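Local coordinates for protein TqaL (Neurospora crassa, PDB 7EEH) that is an iron-binding member of the 2OG-Fe dioxygenase family, in the cupin clan, built around a double-stranded beta-helix-type core, at residues G79-D84 against A132-K137; P43-L48 against A53-L58; M139-V144 against T243-D248. The protein carries 1 engineered substitution. All coordinates share one frame; numbering follows the deposited sequence.

Contact 1 of 3, residues G79-D84 against A132-K137; sequences GRFCFD and ALLVFK
Phe83 and Leu134 carry most of this contact, with Phe81 adding a second aromatic ring from the same side of strand 79-84. At both phenylalanines CG lies beside the backbone N and opposite the carbonyl carbon (chi1 -60° at Phe81, -74° at Phe83), and both rings reach helix 132-137, but they are used differently. Phe83 offers its rim: CE1 sits 3.2 Å from Leu134 O, near the ring plane, so the slightly positive ring C-H edge faces the negative end of a helix carbonyl. Its CZ also meets Leu134 CD2 at 4.0 Å. Phe81 instead presents a face, and Leu134 CD1 rests over it, displaced toward the rim, 4.1 Å from Phe81 CD2. The branched end of a leucine suits this place because each methyl can serve one ring. Lys137 CB lies 4.4 Å from Phe83 CZ, while the extended chain takes NZ on to His190 O, a hydrogen bond that satisfies this buried polar end. The axes of strand 79-84 and helix 132-137 cross at -45° without hydrogen bonds between them. A buried helix laid on the face of an antiparallel sheet through apolar side chains is how helices back the major sheet in the 2OG-Fe dioxygenase fold.

Contact 2 of 3, residues P43-L48 against A53-L58; sequences PLLLGL and ADLDAL
Leu45 and Leu46 meet Leu55 where two consecutive helices, 38-48 and 52-58, pack through leucines across a short connection at the periphery of the fold. Pro43 comes first; its ring nitrogen has no hydrogen to give, and the helix is kinked there, yet its carbonyl still accepts the Gly47 N at 2.9 Å, so the helical turn continues. Leu44 packs on Glu20 and Leu24 of helix 12-31. Leu45 turns toward Leu55, its CD1 lying 4.3 Å from Leu55 CD2, and also touches Ala132 and Leu133 of helix 128-141; a branched aliphatic side chain, whose two methyls can meet several helices at once, suits this place. Leu46 starts out less directly, but its end swings nearer. The Leu48 side chain lies against Tyr14 and Ile21. Opposite them, Leu55 extends into the interface with chi1 -71°, CG lying beside its backbone N, and its fork lets one residue serve two neighbours, CD2 meeting Leu45 and CD1 meeting Leu46. The side chains of Leu46 and Leu55 cross at about a right angle, and the closest approach is Leu46 CD2 to Leu55 CD1, 3.7 Å.

Contact 3 of 3, residues M139-V144 against T243-D248; sequences MICHGV and TLLLVD
Ile140 and Cys141, at the C-terminal end of helix 128-141, pack onto Leu245 of strand 243-247, a helix-on-sheet contact on the outer face of the jelly-roll-like core of the 2OG-Fe dioxygenase fold. The strand is flanked by strands 33-36 and 190-199, and Ile34 and Met192 on these neighbours close in around Leu245 as well. The tight part has no hydrogen bond across it. Leu245 points at the helix with CG opposite its backbone N (chi1 174°), and from there its fork divides, CD2 meeting Ile140 and CD1 meeting Cys141. CD1 of Leu245 lies 4.2 Å from the SG of Cys141; a small, weakly polar thiol fits here without demanding a hydrogen-bonding partner, and it touches His190 too. Beta-branched Ile140 brings a short methyl close to its own backbone, so CG2 reaches Leu245 CD2 while the residue also touches Ile34.

Beyond Cys141 the contact slackens. The helix gives way at His142 to a type II turn from Cys141 to Val144, closed by Val144 N to Cys141 O at 3.1 Å. Gly143, exposed at its third position, takes a positive phi (80°) that glycine accepts easily. The His142 ring takes no part here; it stacks on Phe85 and meets Phe10 of the second subunit edge-to-face. Val144 comes only within 5.4 Å of the strand, from its CG1 to Val247 CG2. At the far end, Asp248 bridges to Arg149 and holds the backbone N of Asp186, an iron ligand, so it belongs to the second shell of the metal site. The closest approach across the two segments is where the Ile140 and Leu245 side chains slide past each other in opposite directions, with Ile140 CG2 3.6 Å from Leu245 CD2.

Overall arrangement
The contacts follow one another along the chain in the order 2, 1, 3 by the point where each closes, none nested in another. Helix 128-141 is the common element: its middle serves contact 1 and its end contact 3, and both reach the same large antiparallel sheet through different strands, their centres about 12 Å apart. They touch where Lys137 CE lies 3.9 Å from Leu245 CD1. Contact 2, whose Leu45 and Leu48 touch that helix at Ala132, has its centre about 15 Å from that of contact 1 and about 20 Å from that of contact 3, without touching the latter. Together they stack helices 38-48 and 52-58 on helix 128-141, and that helix on the sheet of the iron-binding core.

Contact 1 of 3, residues G79-D84 against A132-K137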
loop_
_atom_site.group_PDB
_atom_site.type_symbol
_atom_site.label_atom_id
_atom_site.label_comp_id
_atom_site.label_asym_id
_atom_site.label_seq_id
_atom_site.Cartn_x
_atom_site.Cartn_y
_atom_site.Cartn_z
ATOM N N GLY B 79 7.220 13.655 -32.887
ATOM C CA GLY B 79 8.592 13.841 -32.464
ATOM C C GLY B 79 9.236 12.505 -32.186
ATOM O O GLY B 79 8.566 11.544 -31.788
ATOM N N ARG B 80 10.547 12.438 -32.419
ATOM C CA ARG B 80 11.337 11.248 -32.146
ATOM C C ARG B 80 12.010 11.412 -30.796
ATOM O O ARG B 80 12.598 12.464 -30.515
ATOM C CB ARG B 80 12.401 11.014 -33.219
ATOM C CG ARG B 80 11.874 10.646 -34.596
ATOM C CD ARG B 80 12.986 10.759 -35.647
ATOM N NE ARG B 80 14.042 9.795 -35.416
ATOM C CZ ARG B 80 15.309 10.080 -35.130
ATOM N NH1 ARG B 80 15.750 11.331 -35.050
ATOM N NH2 ARG B 80 16.143 9.081 -34.931
ATOM N N PHE B 81 11.930 10.370 -29.972
ATOM C CA PHE B 81 12.619 10.322 -28.696
ATOM C C PHE B 81 13.502 9.087 -28.661
ATOM O O PHE B 81 13.316 8.149 -29.433
ATOM C CB PHE B 81 11.645 10.308 -27.519
ATOM C CG PHE B 81 10.755 11.514 -27.460
ATOM C CD1 PHE B 81 9.581 11.560 -28.194
ATOM C CD2 PHE B 81 11.094 12.603 -26.674
ATOM C CE1 PHE B 81 8.756 12.676 -28.148
ATOM C CE2 PHE B 81 10.278 13.728 -26.624
ATOM C CZ PHE B 81 9.109 13.762 -27.363
ATOM N N CYS B 82 14.483 9.117 -27.771
ATOM C CA CYS B 82 15.405 8.015 -27.555
ATOM C C CYS B 82 15.293 7.557 -26.108
ATOM O O CYS B 82 15.487 8.352 -25.183
ATOM C CB CYS B 82 16.846 8.431 -27.865
ATOM S SG CYS B 82 18.055 7.168 -27.393
ATOM N N PHE B 83 14.951 6.291 -25.910
ATOM C CA PHE B 83 15.152 5.655 -24.615
ATOM C C PHE B 83 16.610 5.199 -24.566
ATOM O O PHE B 83 16.998 4.273 -25.282
ATOM C CB PHE B 83 14.189 4.487 -24.430
ATOM C CG PHE B 83 12.758 4.894 -24.158
ATOM C CD1 PHE B 83 12.402 5.478 -22.957
ATOM C CD2 PHE B 83 11.768 4.657 -25.098
ATOM C CE1 PHE B 83 11.081 5.821 -22.699
ATOM C CE2 PHE B 83 10.450 5.001 -24.853
ATOM C CZ PHE B 83 10.107 5.588 -23.651
ATOM N N ASP B 84 17.427 5.875 -23.764
ATOM C CA ASP B 84 18.862 5.619 -23.682
ATOM C C ASP B 84 19.134 4.881 -22.377
ATOM O O ASP B 84 19.063 5.474 -21.293
ATOM C CB ASP B 84 19.647 6.930 -23.749
ATOM C CG ASP B 84 21.143 6.713 -23.919
ATOM O OD1 ASP B 84 21.651 5.669 -23.464
ATOM O OD2 ASP B 84 21.806 7.588 -24.519
ATOM N N ALA B 132 6.004 11.755 -17.642
ATOM C CA ALA B 132 5.729 10.568 -16.837
ATOM C C ALA B 132 5.255 9.415 -17.708
ATOM O O ALA B 132 5.597 8.256 -17.452
ATOM C CB ALA B 132 4.696 10.888 -15.761
ATOM N N LEU B 133 4.499 9.716 -18.772
ATOM C CA LEU B 133 4.072 8.661 -19.687
ATOM C C LEU B 133 5.262 7.996 -20.363
ATOM O O LEU B 133 5.283 6.773 -20.515
ATOM C CB LEU B 133 3.103 9.205 -20.738
ATOM C CG LEU B 133 1.630 9.266 -20.326
ATOM C CD1 LEU B 133 0.807 10.049 -21.348
ATOM C CD2 LEU B 133 1.047 7.854 -20.110
ATOM N N LEU B 134 6.260 8.779 -20.781
ATOM C CA LEU B 134 7.460 8.195 -21.375
ATOM C C LEU B 134 8.202 7.326 -20.370
ATOM O O LEU B 134 8.645 6.221 -20.698
ATOM C CB LEU B 134 8.385 9.296 -21.896
ATOM C CG LEU B 134 8.054 9.963 -23.237
ATOM C CD1 LEU B 134 8.975 11.145 -23.438
ATOM C CD2 LEU B 134 8.190 8.975 -24.396
ATOM N N VAL B 135 8.385 7.832 -19.148
ATOM C CA VAL B 135 9.073 7.054 -18.123
ATOM C C VAL B 135 8.318 5.754 -17.869
ATOM O O VAL B 135 8.913 4.671 -17.811
ATOM C CB VAL B 135 9.244 7.894 -16.843
ATOM C CG1 VAL B 135 9.890 7.095 -15.763
ATOM C CG2 VAL B 135 10.111 9.123 -17.136
ATOM N N PHE B 136 6.994 5.849 -17.722
ATOM C CA PHE B 136 6.154 4.669 -17.522
ATOM C C PHE B 136 6.442 3.602 -18.567
ATOM O O PHE B 136 6.683 2.434 -18.234
ATOM C CB PHE B 136 4.679 5.086 -17.573
ATOM C CG PHE B 136 3.678 3.932 -17.598
ATOM C CD1 PHE B 136 3.208 3.373 -16.412
ATOM C CD2 PHE B 136 3.139 3.487 -18.794
ATOM C CE1 PHE B 136 2.239 2.369 -16.428
ATOM C CE2 PHE B 136 2.177 2.491 -18.824
ATOM C CZ PHE B 136 1.725 1.926 -17.631
ATOM N N LYS B 137 6.418 3.983 -19.842
ATOM C CA LYS B 137 6.616 3.003 -20.910
ATOM C C LYS B 137 8.016 2.398 -20.858
ATOM O O LYS B 137 8.177 1.179 -20.999
ATOM C CB LYS B 137 6.366 3.646 -22.277
ATOM C CG LYS B 137 6.545 2.655 -23.428
ATOM C CD LYS B 137 6.138 3.197 -24.803
ATOM C CE LYS B 137 6.087 2.025 -25.811
ATOM N NZ LYS B 137 5.832 2.433 -27.218
#

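Contact 2 of 3, residues P43-L48 against A53-L58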
loop_
_atom_site.group_PDB
_atom_site.type_symbol
_atom_site.label_atom_id
_atom_site.label_comp_id
_atom_site.label_asym_id
_atom_site.label_seq_id
_atom_site.Cartn_x
_atom_site.Cartn_y
_atom_site.Cartn_z
ATOM N N PRO B 43 -2.725 7.992 -10.497
ATOM C CA PRO B 43 -1.801 7.929 -9.353
ATOM C C PRO B 43 -0.407 7.449 -9.729
ATOM O O PRO B 43 0.566 7.870 -9.094
ATOM C CB PRO B 43 -2.500 6.971 -8.379
ATOM C CG PRO B 43 -3.428 6.201 -9.200
ATOM C CD PRO B 43 -3.861 7.072 -10.319
ATOM N N LEU B 44 -0.267 6.613 -10.761
ATOM C CA LEU B 44 1.067 6.230 -11.213
ATOM C C LEU B 44 1.828 7.431 -11.760
ATOM O O LEU B 44 3.003 7.637 -11.431
ATOM C CB LEU B 44 0.969 5.122 -12.267
ATOM C CG LEU B 44 0.276 3.840 -11.780
ATOM C CD1 LEU B 44 0.259 2.769 -12.834
ATOM C CD2 LEU B 44 0.973 3.332 -10.538
ATOM N N LEU B 45 1.181 8.230 -12.615
ATOM C CA LEU B 45 1.869 9.384 -13.189
ATOM C C LEU B 45 2.191 10.420 -12.119
ATOM O O LEU B 45 3.274 11.013 -12.130
ATOM C CB LEU B 45 1.030 10.006 -14.306
ATOM C CG LEU B 45 0.767 9.127 -15.540
ATOM C CD1 LEU B 45 0.217 9.961 -16.706
ATOM C CD2 LEU B 45 2.019 8.398 -15.963
ATOM N N LEU B 46 1.264 10.657 -11.190
ATOM C CA LEU B 46 1.560 11.537 -10.058
ATOM C C LEU B 46 2.779 11.043 -9.294
ATOM O O LEU B 46 3.695 11.815 -8.984
ATOM C CB LEU B 46 0.348 11.617 -9.126
ATOM C CG LEU B 46 -0.860 12.389 -9.664
ATOM C CD1 LEU B 46 -2.060 12.239 -8.745
ATOM C CD2 LEU B 46 -0.502 13.849 -9.812
ATOM N N GLY B 47 2.812 9.741 -8.988
ATOM C CA GLY B 47 3.938 9.190 -8.261
ATOM C C GLY B 47 5.245 9.376 -8.988
ATOM O O GLY B 47 6.290 9.518 -8.355
ATOM N N LEU B 48 5.205 9.392 -10.323
ATOM C CA LEU B 48 6.398 9.576 -11.134
ATOM C C LEU B 48 6.823 11.029 -11.230
ATOM O O LEU B 48 7.950 11.297 -11.661
ATOM C CB LEU B 48 6.181 9.061 -12.561
ATOM C CG LEU B 48 5.966 7.578 -12.639
ATOM C CD1 LEU B 48 5.885 7.067 -14.112
ATOM C CD2 LEU B 48 7.140 7.075 -11.816
ATOM N N ALA B 53 -1.563 20.275 -12.505
ATOM C CA ALA B 53 -1.728 21.295 -13.532
ATOM C C ALA B 53 -1.372 20.740 -14.907
ATOM O O ALA B 53 -2.080 20.998 -15.888
ATOM C CB ALA B 53 -0.874 22.516 -13.193
ATOM N N ASP B 54 -0.295 19.955 -14.994
ATOM C CA ASP B 54 0.094 19.389 -16.281
ATOM C C ASP B 54 -0.866 18.298 -16.741
ATOM O O ASP B 54 -1.086 18.147 -17.947
ATOM C CB ASP B 54 1.518 18.859 -16.206
ATOM C CG ASP B 54 2.542 19.962 -16.389
ATOM O OD1 ASP B 54 2.143 21.058 -16.839
ATOM O OD2 ASP B 54 3.722 19.747 -16.083
ATOM N N LEU B 55 -1.424 17.515 -15.809
ATOM C CA LEU B 55 -2.465 16.572 -16.199
ATOM C C LEU B 55 -3.663 17.306 -16.796
ATOM O O LEU B 55 -4.241 16.856 -17.793
ATOM C CB LEU B 55 -2.889 15.720 -15.000
ATOM C CG LEU B 55 -1.871 14.676 -14.523
ATOM C CD1 LEU B 55 -2.112 14.366 -13.066
ATOM C CD2 LEU B 55 -1.945 13.422 -15.363
ATOM N N ASP B 56 -4.051 18.439 -16.202
ATOM C CA ASP B 56 -5.095 19.269 -16.798
ATOM C C ASP B 56 -4.681 19.758 -18.180
ATOM O O ASP B 56 -5.444 19.658 -19.144
ATOM C CB ASP B 56 -5.394 20.476 -15.905
ATOM C CG ASP B 56 -6.204 20.121 -14.696
ATOM O OD1 ASP B 56 -6.894 19.081 -14.720
ATOM O OD2 ASP B 56 -6.147 20.887 -13.713
ATOM N N ALA B 57 -3.476 20.315 -18.285
ATOM C CA ALA B 57 -3.028 20.890 -19.549
ATOM C C ALA B 57 -2.892 19.844 -20.644
ATOM O O ALA B 57 -2.960 20.185 -21.832
ATOM C CB ALA B 57 -1.695 21.612 -19.356
ATOM N N LEU B 58 -2.694 18.579 -20.274
ATOM C CA LEU B 58 -2.646 17.512 -21.264
ATOM C C LEU B 58 -3.975 17.347 -21.991
ATOM O O LEU B 58 -4.001 16.842 -23.115
ATOM C CB LEU B 58 -2.232 16.202 -20.576
ATOM C CG LEU B 58 -1.407 15.181 -21.342
ATOM C CD1 LEU B 58 -0.191 15.824 -21.967
ATOM C CD2 LEU B 58 -1.014 14.002 -20.405
#

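Contact 3 of 3, residues M139-V144 against T243-D248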
loop_
_atom_site.group_PDB
_atom_site.type_symbol
_atom_site.label_atom_id
_atom_site.label_comp_id
_atom_site.label_asym_id
_atom_site.label_seq_id
_atom_site.Cartn_x
_atom_site.Cartn_y
_atom_site.Cartn_z
HETATM N N MSE B 139 10.015 2.013 -18.360
HETATM C CA MSE B 139 10.104 1.150 -17.161
HETATM C C MSE B 139 9.502 -0.223 -17.442
HETATM O O MSE B 139 10.087 -1.166 -17.063
HETATM C CB MSE B 139 9.405 1.780 -15.955
HETATM C CG MSE B 139 10.183 2.845 -15.270
HETATM SE SE MSE B 139 9.300 3.360 -13.645
HETATM C CE MSE B 139 8.632 1.732 -12.986
ATOM N N ILE B 140 8.371 -0.277 -18.119
ATOM C CA ILE B 140 7.700 -1.543 -18.405
ATOM C C ILE B 140 8.462 -2.330 -19.472
ATOM O O ILE B 140 8.779 -3.510 -19.292
ATOM C CB ILE B 140 6.244 -1.287 -18.828
ATOM C CG1 ILE B 140 5.438 -0.781 -17.636
ATOM C CG2 ILE B 140 5.619 -2.556 -19.403
ATOM C CD1 ILE B 140 4.020 -0.457 -17.980
ATOM N N CYS B 141 8.782 -1.684 -20.595
ATOM C CA CYS B 141 9.338 -2.419 -21.727
ATOM C C CYS B 141 10.776 -2.862 -21.478
ATOM O O CYS B 141 11.225 -3.849 -22.069
ATOM C CB CYS B 141 9.268 -1.560 -22.987
ATOM S SG CYS B 141 7.570 -1.209 -23.450
ATOM N N HIS B 142 11.501 -2.142 -20.623
ATOM C CA HIS B 142 12.881 -2.470 -20.278
ATOM C C HIS B 142 13.002 -3.912 -19.815
ATOM O O HIS B 142 12.313 -4.332 -18.883
ATOM C CB HIS B 142 13.360 -1.521 -19.176
ATOM C CG HIS B 142 14.786 -1.718 -18.770
ATOM N ND1 HIS B 142 15.219 -1.543 -17.471
ATOM C CD2 HIS B 142 15.881 -2.060 -19.490
ATOM C CE1 HIS B 142 16.518 -1.777 -17.409
ATOM N NE2 HIS B 142 16.943 -2.094 -18.619
ATOM N N GLY B 143 13.882 -4.668 -20.465
ATOM C CA GLY B 143 14.159 -6.039 -20.088
ATOM C C GLY B 143 13.165 -7.074 -20.566
ATOM O O GLY B 143 13.386 -8.265 -20.330
ATOM N N VAL B 144 12.082 -6.679 -21.231
ATOM C CA VAL B 144 11.080 -7.647 -21.660
ATOM C C VAL B 144 11.538 -8.312 -22.949
ATOM O O VAL B 144 11.678 -7.652 -23.983
ATOM C CB VAL B 144 9.706 -6.989 -21.843
ATOM C CG1 VAL B 144 8.725 -8.014 -22.398
ATOM C CG2 VAL B 144 9.202 -6.435 -20.524
ATOM N N THR B 243 -4.995 3.660 -21.373
ATOM C CA THR B 243 -3.730 3.336 -22.032
ATOM C C THR B 243 -3.668 1.857 -22.391
ATOM O O THR B 243 -3.846 0.990 -21.527
ATOM C CB THR B 243 -2.526 3.696 -21.142
ATOM O OG1 THR B 243 -2.434 5.121 -20.993
ATOM C CG2 THR B 243 -1.237 3.210 -21.770
ATOM N N LEU B 244 -3.409 1.583 -23.666
ATOM C CA LEU B 244 -3.152 0.241 -24.182
ATOM C C LEU B 244 -1.683 0.139 -24.561
ATOM O O LEU B 244 -1.173 1.006 -25.277
ATOM C CB LEU B 244 -4.019 -0.043 -25.412
ATOM C CG LEU B 244 -3.684 -1.343 -26.136
ATOM C CD1 LEU B 244 -4.101 -2.545 -25.286
ATOM C CD2 LEU B 244 -4.319 -1.385 -27.535
ATOM N N LEU B 245 -1.008 -0.908 -24.090
ATOM C CA LEU B 245 0.364 -1.207 -24.482
ATOM C C LEU B 245 0.407 -2.630 -25.034
ATOM O O LEU B 245 -0.160 -3.542 -24.432
ATOM C CB LEU B 245 1.306 -1.065 -23.277
ATOM C CG LEU B 245 2.780 -1.457 -23.418
ATOM C CD1 LEU B 245 3.486 -0.473 -24.331
ATOM C CD2 LEU B 245 3.425 -1.443 -22.044
ATOM N N LEU B 246 1.067 -2.833 -26.174
ATOM C CA LEU B 246 1.068 -4.150 -26.808
ATOM C C LEU B 246 2.429 -4.449 -27.419
ATOM O O LEU B 246 3.126 -3.548 -27.889
ATOM C CB LEU B 246 -0.022 -4.274 -27.884
ATOM C CG LEU B 246 -0.050 -3.322 -29.086
ATOM C CD1 LEU B 246 0.850 -3.799 -30.226
ATOM C CD2 LEU B 246 -1.479 -3.178 -29.576
ATOM N N VAL B 247 2.794 -5.730 -27.415
ATOM C CA VAL B 247 4.011 -6.198 -28.077
ATOM C C VAL B 247 3.699 -6.304 -29.565
ATOM O O VAL B 247 2.896 -7.141 -29.978
ATOM C CB VAL B 247 4.488 -7.537 -27.509
ATOM C CG1 VAL B 247 5.723 -8.065 -28.303
ATOM C CG2 VAL B 247 4.804 -7.387 -26.024
ATOM N N ASP B 248 4.307 -5.429 -30.371
ATOM C CA ASP B 248 3.844 -5.240 -31.745
ATOM C C ASP B 248 4.257 -6.386 -32.662
ATOM O O ASP B 248 3.650 -6.572 -33.725
ATOM C CB ASP B 248 4.382 -3.914 -32.292
ATOM C CG ASP B 248 3.865 -3.599 -33.696
ATOM O OD1 ASP B 248 2.634 -3.568 -33.895
ATOM O OD2 ASP B 248 4.703 -3.389 -34.597
#